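Local coordinates for CalG4 (Micromonospora echinospora, PDB 3IA7), which is probably a glycosyltransferase-family protein of the GT-B fold, with two Rossmann-like domains facing each other, at residues A[138-143]-A[196-201]. Numbering follows the deposited sequence.
Sequences EHYSLF and SFQPFA
Y140 lays one face of its ring on P199: CB of the proline stands 3.7 Å from the ring centroid and almost on its normal, a CH-pi contact. P199 CG reaches further out on the same face, toward the phenol end, and comes within 3.6 Å of Y140 CZ. CG of Y140 is anti to the backbone N (chi1 178°), and its CB already points toward the turn. The opposite face of the ring is backed by L142 N, 3.5 Å above the plane and offset toward the rim.

F200 meets the base of the same tyrosine, its CD2 lying 3.5 Å from Y140 CB. The two ring planes are 24° from parallel but slid well apart, with centroids separated by 5.9 Å; the rings barely overlap, and the two side chains cross at about a right angle. Over the centre of the F200 ring sits the carbonyl oxygen of H139.

Q198 approaches the tyrosine obliquely, its amide plane 75° from the ring and NE2 3.8 Å from Y140 CD2. That amide is fixed at both ends: Q198 NE2 donates to a lone pair of P199 O (3.1 Å, in the carbonyl plane), a carbonyl within the type II turn 198-201, while OE1 accepts from A135 N.

F134 packs against both Y140 and P199. R336 also touches P199; its helix, 331-339, lies between strands 320-322 and 343-345 of the six-stranded sheet, which puts the proline where the two domains meet. The contact thus joins the lead-in to helix 142-150, where S141 is the N-cap residue, to the loop between 189-191 and 208-210, the last two strands at that edge of the seven-stranded parallel sheet.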
# COMPACT_ATOMS: atom_id res chain seq x y z
N GLU A 138 8.99 -9.15 -30.68
CA GLU A 138 8.85 -9.09 -32.15
C GLU A 138 7.39 -9.13 -32.64
O GLU A 138 7.11 -8.81 -33.80
CB GLU A 138 9.69 -10.18 -32.81
CG GLU A 138 9.12 -11.57 -32.63
CD GLU A 138 9.59 -12.29 -31.35
OE1 GLU A 138 9.99 -11.64 -30.34
OE2 GLU A 138 9.52 -13.56 -31.39
N HIS A 139 6.47 -9.53 -31.76
CA HIS A 139 5.06 -9.65 -32.11
C HIS A 139 4.24 -8.41 -31.85
O HIS A 139 3.20 -8.19 -32.49
CB HIS A 139 4.44 -10.85 -31.37
CG HIS A 139 5.01 -12.14 -31.82
ND1 HIS A 139 6.13 -12.69 -31.25
CD2 HIS A 139 4.70 -12.92 -32.88
CE1 HIS A 139 6.45 -13.80 -31.89
NE2 HIS A 139 5.62 -13.95 -32.90
N TYR A 140 4.70 -7.62 -30.88
CA TYR A 140 3.91 -6.51 -30.35
C TYR A 140 4.76 -5.45 -29.71
O TYR A 140 5.68 -5.74 -28.94
CB TYR A 140 2.86 -6.98 -29.32
CG TYR A 140 2.08 -5.82 -28.74
CD1 TYR A 140 1.03 -5.22 -29.45
CD2 TYR A 140 2.40 -5.30 -27.48
CE1 TYR A 140 0.34 -4.15 -28.95
CE2 TYR A 140 1.70 -4.23 -26.96
CZ TYR A 140 0.67 -3.66 -27.72
OH TYR A 140 -0.03 -2.61 -27.22
N SER A 141 4.45 -4.21 -30.06
CA SER A 141 5.11 -3.09 -29.44
C SER A 141 4.08 -1.97 -29.41
O SER A 141 3.61 -1.52 -30.44
CB SER A 141 6.37 -2.68 -30.22
OG SER A 141 6.89 -1.49 -29.62
N LEU A 142 3.68 -1.57 -28.21
CA LEU A 142 2.69 -0.50 -28.09
C LEU A 142 3.18 0.77 -28.80
O LEU A 142 2.41 1.41 -29.52
CB LEU A 142 2.39 -0.20 -26.62
CG LEU A 142 1.68 1.10 -26.30
CD1 LEU A 142 0.29 1.11 -26.98
CD2 LEU A 142 1.61 1.29 -24.81
N PHE A 143 4.45 1.13 -28.58
CA PHE A 143 4.98 2.34 -29.18
C PHE A 143 4.94 2.33 -30.73
O PHE A 143 4.50 3.30 -31.37
CB PHE A 143 6.39 2.59 -28.66
CG PHE A 143 6.40 3.09 -27.24
CD1 PHE A 143 5.99 4.39 -26.95
CD2 PHE A 143 6.81 2.26 -26.19
CE1 PHE A 143 6.00 4.86 -25.64
CE2 PHE A 143 6.83 2.73 -24.88
CZ PHE A 143 6.41 4.03 -24.61
N SER A 196 -2.66 -11.71 -18.40
CA SER A 196 -3.80 -11.72 -19.30
C SER A 196 -4.08 -10.33 -19.89
O SER A 196 -4.89 -10.22 -20.82
CB SER A 196 -5.06 -12.24 -18.60
OG SER A 196 -5.34 -11.46 -17.46
N PHE A 197 -3.57 -9.29 -19.24
CA PHE A 197 -3.84 -7.92 -19.69
C PHE A 197 -2.85 -7.59 -20.84
O PHE A 197 -3.08 -6.64 -21.61
CB PHE A 197 -3.65 -6.91 -18.55
CG PHE A 197 -4.24 -5.55 -18.83
CD1 PHE A 197 -5.60 -5.42 -19.10
CD2 PHE A 197 -3.44 -4.41 -18.79
CE1 PHE A 197 -6.19 -4.13 -19.36
CE2 PHE A 197 -4.02 -3.10 -19.02
CZ PHE A 197 -5.42 -3.00 -19.30
N GLN A 198 -1.78 -8.37 -20.98
CA GLN A 198 -0.79 -8.14 -22.03
C GLN A 198 -1.25 -8.59 -23.46
O GLN A 198 -1.54 -9.80 -23.71
CB GLN A 198 0.50 -8.90 -21.67
CG GLN A 198 1.53 -8.94 -22.79
CD GLN A 198 2.24 -7.58 -22.98
OE1 GLN A 198 2.57 -6.90 -22.00
NE2 GLN A 198 2.54 -7.22 -24.25
N PRO A 199 -1.23 -7.65 -24.44
CA PRO A 199 -1.49 -8.06 -25.86
C PRO A 199 -0.46 -9.12 -26.33
O PRO A 199 0.73 -8.97 -25.99
CB PRO A 199 -1.31 -6.74 -26.66
CG PRO A 199 -1.52 -5.62 -25.65
CD PRO A 199 -0.98 -6.20 -24.31
N PHE A 200 -0.89 -10.16 -27.06
CA PHE A 200 0.03 -11.25 -27.53
C PHE A 200 0.83 -11.94 -26.40
O PHE A 200 1.97 -12.39 -26.63
CB PHE A 200 1.02 -10.71 -28.60
CG PHE A 200 0.34 -10.15 -29.82
CD1 PHE A 200 0.10 -10.96 -30.94
CD2 PHE A 200 -0.09 -8.83 -29.85
CE1 PHE A 200 -0.55 -10.45 -32.07
CE2 PHE A 200 -0.76 -8.31 -30.98
CZ PHE A 200 -0.98 -9.11 -32.09
N ALA A 201 0.22 -12.04 -25.21
CA ALA A 201 0.81 -12.59 -24.02
C ALA A 201 1.50 -13.96 -24.27
O ALA A 201 2.58 -14.20 -23.78
CB ALA A 201 -0.28 -12.71 -22.87